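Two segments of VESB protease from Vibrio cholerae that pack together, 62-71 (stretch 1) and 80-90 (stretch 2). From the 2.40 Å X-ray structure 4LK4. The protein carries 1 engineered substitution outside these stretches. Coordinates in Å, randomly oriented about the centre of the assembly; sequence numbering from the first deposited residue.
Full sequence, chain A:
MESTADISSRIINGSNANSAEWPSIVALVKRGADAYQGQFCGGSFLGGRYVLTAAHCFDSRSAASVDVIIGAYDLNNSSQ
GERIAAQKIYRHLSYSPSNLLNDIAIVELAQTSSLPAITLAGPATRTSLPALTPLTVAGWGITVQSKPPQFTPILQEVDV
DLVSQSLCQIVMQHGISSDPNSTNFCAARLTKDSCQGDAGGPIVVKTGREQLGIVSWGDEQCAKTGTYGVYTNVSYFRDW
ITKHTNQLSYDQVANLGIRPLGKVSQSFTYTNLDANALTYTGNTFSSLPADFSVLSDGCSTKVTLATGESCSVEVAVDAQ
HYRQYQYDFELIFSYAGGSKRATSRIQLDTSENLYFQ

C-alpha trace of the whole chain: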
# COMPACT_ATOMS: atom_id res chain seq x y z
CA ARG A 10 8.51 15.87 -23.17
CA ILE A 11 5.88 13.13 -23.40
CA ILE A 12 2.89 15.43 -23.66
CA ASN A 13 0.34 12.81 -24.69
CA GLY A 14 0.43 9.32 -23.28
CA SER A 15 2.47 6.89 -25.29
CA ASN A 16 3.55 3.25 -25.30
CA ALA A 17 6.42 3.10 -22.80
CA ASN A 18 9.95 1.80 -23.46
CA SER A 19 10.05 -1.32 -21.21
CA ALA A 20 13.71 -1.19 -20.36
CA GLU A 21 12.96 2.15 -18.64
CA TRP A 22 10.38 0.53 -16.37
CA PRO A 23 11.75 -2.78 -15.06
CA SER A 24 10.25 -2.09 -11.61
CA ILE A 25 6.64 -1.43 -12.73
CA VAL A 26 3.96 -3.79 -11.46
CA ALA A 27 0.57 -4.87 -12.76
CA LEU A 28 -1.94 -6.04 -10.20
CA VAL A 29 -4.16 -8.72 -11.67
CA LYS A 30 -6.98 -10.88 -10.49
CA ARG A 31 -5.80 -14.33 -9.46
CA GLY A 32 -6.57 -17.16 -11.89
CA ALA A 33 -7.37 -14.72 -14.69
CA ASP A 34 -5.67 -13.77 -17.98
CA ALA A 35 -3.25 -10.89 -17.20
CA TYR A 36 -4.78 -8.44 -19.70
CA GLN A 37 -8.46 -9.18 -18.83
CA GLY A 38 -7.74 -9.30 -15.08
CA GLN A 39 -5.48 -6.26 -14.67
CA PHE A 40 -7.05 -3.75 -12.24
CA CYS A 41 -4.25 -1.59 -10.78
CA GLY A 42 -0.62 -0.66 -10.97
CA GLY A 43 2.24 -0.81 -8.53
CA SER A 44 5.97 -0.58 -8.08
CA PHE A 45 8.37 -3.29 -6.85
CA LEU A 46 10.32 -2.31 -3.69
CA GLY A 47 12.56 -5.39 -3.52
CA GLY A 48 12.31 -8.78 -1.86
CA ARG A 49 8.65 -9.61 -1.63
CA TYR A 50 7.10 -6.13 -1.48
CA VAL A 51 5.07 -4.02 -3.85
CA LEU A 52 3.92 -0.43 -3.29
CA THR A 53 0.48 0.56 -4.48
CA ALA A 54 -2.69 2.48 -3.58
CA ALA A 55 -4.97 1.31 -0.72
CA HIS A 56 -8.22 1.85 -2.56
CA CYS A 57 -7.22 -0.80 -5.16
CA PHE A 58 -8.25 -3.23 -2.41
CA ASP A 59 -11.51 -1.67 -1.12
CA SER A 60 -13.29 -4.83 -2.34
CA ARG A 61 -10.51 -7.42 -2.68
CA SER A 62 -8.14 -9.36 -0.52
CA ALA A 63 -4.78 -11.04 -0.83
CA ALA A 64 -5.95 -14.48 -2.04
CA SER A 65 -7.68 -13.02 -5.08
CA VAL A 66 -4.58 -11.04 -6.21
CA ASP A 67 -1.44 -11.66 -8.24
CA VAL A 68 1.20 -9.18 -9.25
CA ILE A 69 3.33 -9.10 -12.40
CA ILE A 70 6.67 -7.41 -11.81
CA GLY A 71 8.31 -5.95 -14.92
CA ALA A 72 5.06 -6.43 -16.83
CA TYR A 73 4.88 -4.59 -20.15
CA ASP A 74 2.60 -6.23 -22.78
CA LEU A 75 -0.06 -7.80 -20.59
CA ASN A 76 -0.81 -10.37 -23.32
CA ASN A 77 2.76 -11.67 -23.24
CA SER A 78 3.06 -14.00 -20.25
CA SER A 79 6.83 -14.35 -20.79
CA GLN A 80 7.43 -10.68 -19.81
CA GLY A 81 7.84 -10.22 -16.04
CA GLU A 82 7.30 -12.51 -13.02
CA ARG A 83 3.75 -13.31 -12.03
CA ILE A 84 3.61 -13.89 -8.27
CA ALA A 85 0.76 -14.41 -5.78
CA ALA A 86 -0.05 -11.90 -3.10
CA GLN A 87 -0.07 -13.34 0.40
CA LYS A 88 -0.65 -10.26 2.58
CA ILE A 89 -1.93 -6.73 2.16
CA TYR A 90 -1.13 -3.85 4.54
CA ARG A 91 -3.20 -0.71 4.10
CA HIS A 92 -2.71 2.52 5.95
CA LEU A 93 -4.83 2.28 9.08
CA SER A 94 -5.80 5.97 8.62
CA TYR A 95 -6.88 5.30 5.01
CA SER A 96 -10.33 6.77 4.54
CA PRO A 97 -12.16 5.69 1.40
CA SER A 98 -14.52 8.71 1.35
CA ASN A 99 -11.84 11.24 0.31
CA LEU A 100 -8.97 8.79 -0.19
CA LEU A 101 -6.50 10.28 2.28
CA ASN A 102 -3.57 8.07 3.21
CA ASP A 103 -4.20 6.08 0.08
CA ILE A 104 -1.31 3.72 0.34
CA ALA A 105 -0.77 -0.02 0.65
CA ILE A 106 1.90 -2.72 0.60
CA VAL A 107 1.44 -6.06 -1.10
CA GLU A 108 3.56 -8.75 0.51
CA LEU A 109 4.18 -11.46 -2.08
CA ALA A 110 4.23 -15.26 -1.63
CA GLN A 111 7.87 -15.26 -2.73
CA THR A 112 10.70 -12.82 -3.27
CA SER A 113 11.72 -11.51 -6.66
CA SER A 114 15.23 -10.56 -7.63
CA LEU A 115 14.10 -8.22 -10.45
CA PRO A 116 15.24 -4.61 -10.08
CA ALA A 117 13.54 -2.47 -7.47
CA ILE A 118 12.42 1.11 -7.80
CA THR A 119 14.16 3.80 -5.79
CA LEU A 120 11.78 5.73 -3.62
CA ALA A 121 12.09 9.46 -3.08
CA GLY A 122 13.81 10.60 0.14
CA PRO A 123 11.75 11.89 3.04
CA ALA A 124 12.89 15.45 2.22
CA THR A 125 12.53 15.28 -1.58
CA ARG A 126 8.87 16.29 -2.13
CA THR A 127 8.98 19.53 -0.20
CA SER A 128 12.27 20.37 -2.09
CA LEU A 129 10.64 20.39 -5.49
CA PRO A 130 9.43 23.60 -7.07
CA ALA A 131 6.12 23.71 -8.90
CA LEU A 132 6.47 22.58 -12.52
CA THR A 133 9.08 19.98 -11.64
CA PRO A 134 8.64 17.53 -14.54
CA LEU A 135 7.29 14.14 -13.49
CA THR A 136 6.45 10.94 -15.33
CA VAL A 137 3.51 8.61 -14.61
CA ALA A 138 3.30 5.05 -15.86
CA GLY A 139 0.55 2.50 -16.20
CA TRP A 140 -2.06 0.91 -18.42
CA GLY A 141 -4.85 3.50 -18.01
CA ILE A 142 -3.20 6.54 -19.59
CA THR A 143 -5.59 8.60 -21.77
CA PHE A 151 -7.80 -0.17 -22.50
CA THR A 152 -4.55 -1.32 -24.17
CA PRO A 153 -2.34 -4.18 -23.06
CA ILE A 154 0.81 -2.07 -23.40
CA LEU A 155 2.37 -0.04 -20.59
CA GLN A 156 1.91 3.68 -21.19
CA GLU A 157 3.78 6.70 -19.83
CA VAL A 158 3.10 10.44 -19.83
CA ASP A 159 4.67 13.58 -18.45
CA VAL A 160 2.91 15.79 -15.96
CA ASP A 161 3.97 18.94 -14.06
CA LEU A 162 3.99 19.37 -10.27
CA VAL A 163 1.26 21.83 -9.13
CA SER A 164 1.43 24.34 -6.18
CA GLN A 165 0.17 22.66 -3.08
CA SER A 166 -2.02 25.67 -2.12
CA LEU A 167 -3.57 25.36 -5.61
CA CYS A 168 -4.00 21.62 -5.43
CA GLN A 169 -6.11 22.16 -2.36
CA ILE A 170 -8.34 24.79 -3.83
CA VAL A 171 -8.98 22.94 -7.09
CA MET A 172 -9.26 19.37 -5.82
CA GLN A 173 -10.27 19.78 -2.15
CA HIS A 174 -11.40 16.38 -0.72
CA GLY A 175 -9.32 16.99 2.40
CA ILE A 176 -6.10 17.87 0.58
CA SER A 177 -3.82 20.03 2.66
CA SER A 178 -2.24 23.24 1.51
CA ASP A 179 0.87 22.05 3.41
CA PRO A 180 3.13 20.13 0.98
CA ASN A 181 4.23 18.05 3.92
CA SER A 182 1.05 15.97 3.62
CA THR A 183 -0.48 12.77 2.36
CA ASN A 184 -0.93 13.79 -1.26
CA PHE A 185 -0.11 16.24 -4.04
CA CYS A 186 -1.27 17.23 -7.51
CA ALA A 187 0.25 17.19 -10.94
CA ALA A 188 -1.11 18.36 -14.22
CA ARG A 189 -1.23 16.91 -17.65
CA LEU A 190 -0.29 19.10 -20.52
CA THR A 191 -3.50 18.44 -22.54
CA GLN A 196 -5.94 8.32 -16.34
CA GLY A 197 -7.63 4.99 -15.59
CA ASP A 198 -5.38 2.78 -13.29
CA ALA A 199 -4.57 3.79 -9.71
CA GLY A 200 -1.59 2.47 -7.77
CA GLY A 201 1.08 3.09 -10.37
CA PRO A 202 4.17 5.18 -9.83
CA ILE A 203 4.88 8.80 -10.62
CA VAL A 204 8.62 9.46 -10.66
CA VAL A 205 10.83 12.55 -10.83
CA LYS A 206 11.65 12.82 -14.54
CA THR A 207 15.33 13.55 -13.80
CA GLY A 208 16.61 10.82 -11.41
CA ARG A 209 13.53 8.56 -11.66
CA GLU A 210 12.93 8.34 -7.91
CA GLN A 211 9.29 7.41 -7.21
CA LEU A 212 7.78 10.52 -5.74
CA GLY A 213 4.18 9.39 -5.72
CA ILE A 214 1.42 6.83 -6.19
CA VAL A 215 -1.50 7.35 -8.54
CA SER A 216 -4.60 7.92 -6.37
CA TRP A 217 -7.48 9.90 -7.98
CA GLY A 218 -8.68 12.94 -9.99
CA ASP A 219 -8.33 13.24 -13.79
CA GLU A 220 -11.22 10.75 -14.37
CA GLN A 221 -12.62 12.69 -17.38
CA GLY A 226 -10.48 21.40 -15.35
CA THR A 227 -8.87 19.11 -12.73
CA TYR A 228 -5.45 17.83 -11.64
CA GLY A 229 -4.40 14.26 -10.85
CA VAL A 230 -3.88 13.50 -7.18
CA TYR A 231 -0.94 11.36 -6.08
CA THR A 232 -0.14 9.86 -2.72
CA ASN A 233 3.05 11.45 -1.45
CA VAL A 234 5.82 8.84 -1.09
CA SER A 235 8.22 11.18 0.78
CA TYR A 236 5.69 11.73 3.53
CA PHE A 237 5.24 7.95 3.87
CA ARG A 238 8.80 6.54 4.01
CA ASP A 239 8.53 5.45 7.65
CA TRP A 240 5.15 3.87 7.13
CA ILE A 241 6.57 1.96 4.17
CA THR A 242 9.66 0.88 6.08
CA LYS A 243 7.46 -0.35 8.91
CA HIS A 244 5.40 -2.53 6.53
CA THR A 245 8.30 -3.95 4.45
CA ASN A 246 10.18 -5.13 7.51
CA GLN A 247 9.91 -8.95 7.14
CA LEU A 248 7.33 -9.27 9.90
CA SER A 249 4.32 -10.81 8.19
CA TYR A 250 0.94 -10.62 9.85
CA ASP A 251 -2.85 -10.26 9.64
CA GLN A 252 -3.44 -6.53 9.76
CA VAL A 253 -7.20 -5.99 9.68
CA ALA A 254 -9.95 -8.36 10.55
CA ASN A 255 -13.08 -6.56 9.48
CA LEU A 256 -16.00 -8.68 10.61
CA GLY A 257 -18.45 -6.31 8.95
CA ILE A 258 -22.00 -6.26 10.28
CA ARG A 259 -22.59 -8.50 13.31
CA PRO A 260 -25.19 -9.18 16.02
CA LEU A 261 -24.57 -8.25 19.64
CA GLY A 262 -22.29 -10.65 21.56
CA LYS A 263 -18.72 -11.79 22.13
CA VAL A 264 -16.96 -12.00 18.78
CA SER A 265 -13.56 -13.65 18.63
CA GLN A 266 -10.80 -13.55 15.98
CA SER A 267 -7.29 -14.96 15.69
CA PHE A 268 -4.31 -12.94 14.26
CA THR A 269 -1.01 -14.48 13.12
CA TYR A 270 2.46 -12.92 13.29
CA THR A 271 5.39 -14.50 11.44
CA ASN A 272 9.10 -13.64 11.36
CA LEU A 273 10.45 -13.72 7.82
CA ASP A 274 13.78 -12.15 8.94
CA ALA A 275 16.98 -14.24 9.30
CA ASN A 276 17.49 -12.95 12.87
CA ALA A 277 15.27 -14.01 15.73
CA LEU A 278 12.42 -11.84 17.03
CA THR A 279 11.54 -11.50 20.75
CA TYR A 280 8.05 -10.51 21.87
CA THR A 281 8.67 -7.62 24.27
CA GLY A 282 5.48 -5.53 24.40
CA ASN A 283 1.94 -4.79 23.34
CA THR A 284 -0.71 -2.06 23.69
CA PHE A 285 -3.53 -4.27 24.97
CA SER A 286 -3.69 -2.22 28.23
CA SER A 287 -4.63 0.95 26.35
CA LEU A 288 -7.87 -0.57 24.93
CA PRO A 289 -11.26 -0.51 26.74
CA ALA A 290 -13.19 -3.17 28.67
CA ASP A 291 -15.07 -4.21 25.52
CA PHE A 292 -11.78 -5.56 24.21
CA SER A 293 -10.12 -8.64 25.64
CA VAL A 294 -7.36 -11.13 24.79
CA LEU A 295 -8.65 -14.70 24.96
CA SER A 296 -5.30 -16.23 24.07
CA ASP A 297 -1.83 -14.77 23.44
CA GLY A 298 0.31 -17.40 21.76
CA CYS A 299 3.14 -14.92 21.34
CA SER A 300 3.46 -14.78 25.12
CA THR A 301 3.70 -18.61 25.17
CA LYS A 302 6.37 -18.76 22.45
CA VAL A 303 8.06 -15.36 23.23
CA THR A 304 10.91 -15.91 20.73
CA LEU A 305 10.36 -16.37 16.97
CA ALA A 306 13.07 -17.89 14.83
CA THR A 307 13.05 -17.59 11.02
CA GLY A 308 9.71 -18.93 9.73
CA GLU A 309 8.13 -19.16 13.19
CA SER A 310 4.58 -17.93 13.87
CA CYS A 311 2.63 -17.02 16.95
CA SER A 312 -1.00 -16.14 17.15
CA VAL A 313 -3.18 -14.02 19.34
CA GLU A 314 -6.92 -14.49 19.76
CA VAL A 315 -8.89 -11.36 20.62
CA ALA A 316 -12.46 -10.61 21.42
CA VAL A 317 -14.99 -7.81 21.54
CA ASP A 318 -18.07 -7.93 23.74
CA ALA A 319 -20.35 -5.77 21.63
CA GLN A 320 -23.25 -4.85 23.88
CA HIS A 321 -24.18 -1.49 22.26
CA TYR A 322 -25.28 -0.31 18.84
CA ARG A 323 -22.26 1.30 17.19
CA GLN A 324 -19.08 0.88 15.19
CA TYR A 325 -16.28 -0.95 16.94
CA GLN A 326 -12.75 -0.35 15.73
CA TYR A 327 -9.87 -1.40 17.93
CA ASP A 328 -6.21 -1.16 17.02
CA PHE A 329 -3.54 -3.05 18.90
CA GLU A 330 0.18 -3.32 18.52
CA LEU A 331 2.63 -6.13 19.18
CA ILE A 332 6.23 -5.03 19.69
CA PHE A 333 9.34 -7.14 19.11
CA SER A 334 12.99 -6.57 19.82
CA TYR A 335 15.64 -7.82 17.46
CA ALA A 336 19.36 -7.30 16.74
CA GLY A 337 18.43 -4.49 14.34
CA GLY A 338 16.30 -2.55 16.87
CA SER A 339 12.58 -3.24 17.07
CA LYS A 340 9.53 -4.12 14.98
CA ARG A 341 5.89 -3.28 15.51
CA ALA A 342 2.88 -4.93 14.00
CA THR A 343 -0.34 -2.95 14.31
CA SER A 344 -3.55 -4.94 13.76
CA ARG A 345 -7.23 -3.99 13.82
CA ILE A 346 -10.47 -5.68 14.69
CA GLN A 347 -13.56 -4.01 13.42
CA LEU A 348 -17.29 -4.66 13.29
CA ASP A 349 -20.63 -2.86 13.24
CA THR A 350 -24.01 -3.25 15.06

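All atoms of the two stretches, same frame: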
# COMPACT_ATOMS: atom_id res chain seq x y z
N SER A 62 -9.19 -8.99 -1.46
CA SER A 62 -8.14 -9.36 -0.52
C SER A 62 -7.05 -10.22 -1.16
O SER A 62 -7.14 -10.62 -2.32
CB SER A 62 -8.75 -10.05 0.71
OG SER A 62 -9.60 -11.08 0.30
N ALA A 63 -6.01 -10.44 -0.38
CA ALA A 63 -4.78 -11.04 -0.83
C ALA A 63 -4.97 -12.24 -1.74
O ALA A 63 -4.39 -12.28 -2.82
CB ALA A 63 -3.95 -11.43 0.38
N ALA A 64 -5.82 -13.19 -1.33
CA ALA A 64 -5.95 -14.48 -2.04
C ALA A 64 -6.57 -14.38 -3.43
O ALA A 64 -6.53 -15.34 -4.19
CB ALA A 64 -6.73 -15.51 -1.21
N SER A 65 -7.14 -13.23 -3.76
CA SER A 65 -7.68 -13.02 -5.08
C SER A 65 -6.73 -12.16 -5.96
O SER A 65 -7.13 -11.68 -7.05
CB SER A 65 -9.04 -12.35 -4.96
OG SER A 65 -8.85 -11.01 -4.52
N VAL A 66 -5.49 -11.98 -5.51
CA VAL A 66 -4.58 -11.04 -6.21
C VAL A 66 -3.22 -11.62 -6.53
O VAL A 66 -2.57 -12.20 -5.66
CB VAL A 66 -4.40 -9.75 -5.40
CG1 VAL A 66 -3.22 -8.92 -5.92
CG2 VAL A 66 -5.70 -8.95 -5.45
N ASP A 67 -2.81 -11.44 -7.79
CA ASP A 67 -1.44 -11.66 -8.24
C ASP A 67 -0.83 -10.33 -8.61
O ASP A 67 -1.54 -9.36 -8.87
CB ASP A 67 -1.39 -12.54 -9.48
CG ASP A 67 -1.83 -13.96 -9.23
OD1 ASP A 67 -1.68 -14.43 -8.08
OD2 ASP A 67 -2.32 -14.62 -10.20
N VAL A 68 0.49 -10.30 -8.68
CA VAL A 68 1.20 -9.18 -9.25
C VAL A 68 2.10 -9.70 -10.35
O VAL A 68 2.51 -10.87 -10.36
CB VAL A 68 2.06 -8.43 -8.21
CG1 VAL A 68 1.27 -8.23 -6.94
CG2 VAL A 68 3.37 -9.17 -7.93
N ILE A 69 2.39 -8.81 -11.29
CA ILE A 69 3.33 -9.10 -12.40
C ILE A 69 4.36 -8.00 -12.42
O ILE A 69 4.05 -6.88 -12.80
CB ILE A 69 2.67 -9.14 -13.77
CG1 ILE A 69 1.55 -10.17 -13.79
CG2 ILE A 69 3.72 -9.51 -14.83
CD1 ILE A 69 0.67 -10.08 -15.03
N ILE A 70 5.56 -8.35 -11.96
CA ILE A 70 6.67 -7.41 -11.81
C ILE A 70 7.37 -7.33 -13.14
O ILE A 70 7.68 -8.36 -13.74
CB ILE A 70 7.69 -7.92 -10.74
CG1 ILE A 70 7.01 -8.09 -9.37
CG2 ILE A 70 8.85 -6.96 -10.58
CD1 ILE A 70 7.92 -8.53 -8.25
N GLY A 71 7.64 -6.13 -13.61
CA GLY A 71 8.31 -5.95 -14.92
C GLY A 71 7.37 -6.31 -16.04
O GLY A 71 7.78 -6.68 -17.11
N GLN A 80 6.84 -11.92 -20.31
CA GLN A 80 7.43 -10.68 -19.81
C GLN A 80 7.07 -10.54 -18.34
O GLN A 80 5.89 -10.59 -18.00
CB GLN A 80 6.88 -9.46 -20.56
CG GLN A 80 7.58 -9.16 -21.87
CD GLN A 80 6.85 -8.12 -22.68
OE1 GLN A 80 5.73 -7.74 -22.34
NE2 GLN A 80 7.47 -7.65 -23.74
N GLY A 81 8.06 -10.38 -17.48
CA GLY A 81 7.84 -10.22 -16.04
C GLY A 81 7.51 -11.48 -15.24
O GLY A 81 7.16 -12.51 -15.83
N GLU A 82 7.59 -11.39 -13.91
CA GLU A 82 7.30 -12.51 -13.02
C GLU A 82 5.93 -12.34 -12.42
O GLU A 82 5.67 -11.35 -11.75
CB GLU A 82 8.34 -12.63 -11.90
CG GLU A 82 9.75 -12.85 -12.40
CD GLU A 82 10.81 -13.03 -11.30
OE1 GLU A 82 10.46 -13.18 -10.10
OE2 GLU A 82 12.01 -13.04 -11.67
N ARG A 83 5.07 -13.31 -12.64
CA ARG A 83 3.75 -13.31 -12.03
C ARG A 83 3.85 -14.03 -10.70
O ARG A 83 4.29 -15.17 -10.66
CB ARG A 83 2.73 -14.02 -12.92
CG ARG A 83 1.33 -13.94 -12.37
CD ARG A 83 0.29 -14.11 -13.45
NE ARG A 83 -1.05 -14.10 -12.90
CZ ARG A 83 -2.16 -14.05 -13.61
NH1 ARG A 83 -2.12 -13.95 -14.95
NH2 ARG A 83 -3.34 -14.06 -12.98
N ILE A 84 3.47 -13.35 -9.62
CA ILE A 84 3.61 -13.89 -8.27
C ILE A 84 2.33 -13.64 -7.44
O ILE A 84 1.74 -12.57 -7.49
CB ILE A 84 4.78 -13.21 -7.55
CG1 ILE A 84 6.04 -13.31 -8.40
CG2 ILE A 84 5.04 -13.83 -6.19
CD1 ILE A 84 7.26 -12.75 -7.69
N ALA A 85 1.95 -14.60 -6.62
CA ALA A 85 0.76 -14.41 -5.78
C ALA A 85 0.99 -13.45 -4.62
O ALA A 85 2.07 -13.39 -4.03
CB ALA A 85 0.27 -15.75 -5.23
N ALA A 86 -0.05 -12.70 -4.29
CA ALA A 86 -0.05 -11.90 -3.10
C ALA A 86 -0.32 -12.83 -1.92
O ALA A 86 -1.08 -13.81 -2.06
CB ALA A 86 -1.12 -10.84 -3.20
N GLN A 87 0.32 -12.59 -0.78
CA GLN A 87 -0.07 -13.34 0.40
C GLN A 87 -0.57 -12.44 1.52
O GLN A 87 -1.45 -12.87 2.26
CB GLN A 87 1.03 -14.30 0.87
CG GLN A 87 2.08 -13.71 1.79
CD GLN A 87 3.09 -14.76 2.26
OE1 GLN A 87 2.96 -15.95 1.95
NE2 GLN A 87 4.10 -14.31 3.01
N LYS A 88 -0.06 -11.22 1.65
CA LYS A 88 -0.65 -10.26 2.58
C LYS A 88 -0.76 -8.85 2.00
O LYS A 88 0.03 -8.43 1.16
CB LYS A 88 0.16 -10.22 3.89
CG LYS A 88 0.10 -11.50 4.73
CD LYS A 88 -1.11 -11.51 5.65
CE LYS A 88 -1.55 -12.91 6.14
NZ LYS A 88 -0.45 -13.88 6.38
N ILE A 89 -1.74 -8.12 2.48
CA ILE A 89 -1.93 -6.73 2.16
C ILE A 89 -1.90 -5.90 3.46
O ILE A 89 -2.54 -6.25 4.44
CB ILE A 89 -3.22 -6.55 1.36
CG1 ILE A 89 -3.00 -7.13 -0.05
CG2 ILE A 89 -3.55 -5.06 1.19
CD1 ILE A 89 -4.22 -7.13 -0.96
N TYR A 90 -1.11 -4.83 3.46
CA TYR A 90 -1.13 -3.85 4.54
C TYR A 90 -1.62 -2.54 3.98
O TYR A 90 -1.03 -2.01 3.05
CB TYR A 90 0.27 -3.69 5.17
CG TYR A 90 0.84 -5.02 5.55
CD1 TYR A 90 1.58 -5.76 4.65
CD2 TYR A 90 0.59 -5.57 6.77
CE1 TYR A 90 2.07 -7.01 4.98
CE2 TYR A 90 1.10 -6.79 7.12
CZ TYR A 90 1.83 -7.53 6.22
OH TYR A 90 2.29 -8.78 6.60

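The two stretches pair as neighbouring antiparallel strands, 66-70 against 82-90, with their N-to-C directions 138° apart, so the ladder is markedly twisted. Five backbone hydrogen bonds hold it together. At the Val-68 and Ile-84 pair each residue both gives and accepts: Val-68 N to Ile-84 O is 2.9 Å and Ile-84 N to Val-68 O is 2.8 Å. The Ile-70 and Glu-82 pair repeats the pattern, with Ile-70 N to Glu-82 O and Glu-82 N to Ile-70 O both 3.0 Å, and Ala-86 N adds a bond of 2.9 Å to Val-66 O. Between these lie the non-hydrogen-bonded pairs, Asp-67 with Ala-85 and Ile-69 with Arg-83, where the CA atoms come closer, 4.3 and 4.2 Å apart. Here CA-H groups approach carbonyls, as in Arg-83 CA to Val-68 O at 3.2 Å and Ile-69 CA to Glu-82 O at 3.3 Å.

Before its strand, stretch 1 makes a short 3-10 turn, in which Ser-65 uses both N and OG to bond Ser-62 O, at 3.0 and 2.8 Å. At the other end, Gly-81 passes close to the Ile-70 carbonyl, its CA 3.0 Å from Ile-70 O. A CB there would clash with that oxygen, and the positive phi also favours glycine. Gly-71 likewise has a positive phi.

Side chains alternate between the faces. On one, Asp-67 forms a salt bridge with Arg-83: both Arg-83 NE and Arg-83 NH2 donate to Asp-67 OD2, each at 3.0 Å. The carboxylate oxygen thus sits at the edge of the guanidinium, near its plane, where two N-H groups can reach it. The Arg-83 side chain is long enough to reach back from its pairing with Ile-69 to Asp-67, and its aliphatic part is useful too, with Arg-83 CG 4.0 Å from Ile-69 CG1. The small Ala-85 leaves room beside the carboxylate, its CB 3.7 Å from Asp-67 OD1.

The opposite face, carrying Val-68, Ile-70, Glu-82 and Ile-84, is largely apolar. Branched side chains suit extended backbone and fill this buried layer: Val-68 CG2 lies 4.3 Å from Ile-84 CB, and Ile-70 CD1 is 4.3 Å from Ile-84 CD1.

Near the turn, small residues permit close packing. Ala-86 CB points toward stretch 1, 3.6 Å from Ala-63 O and 3.9 Å from Val-66 CG1. Ala-63 CB, directed toward stretch 2, comes within 3.4 Å of Gln-87 O, while the longer Ile-89 reaches Ala-63 N with its CD1 at 3.8 Å.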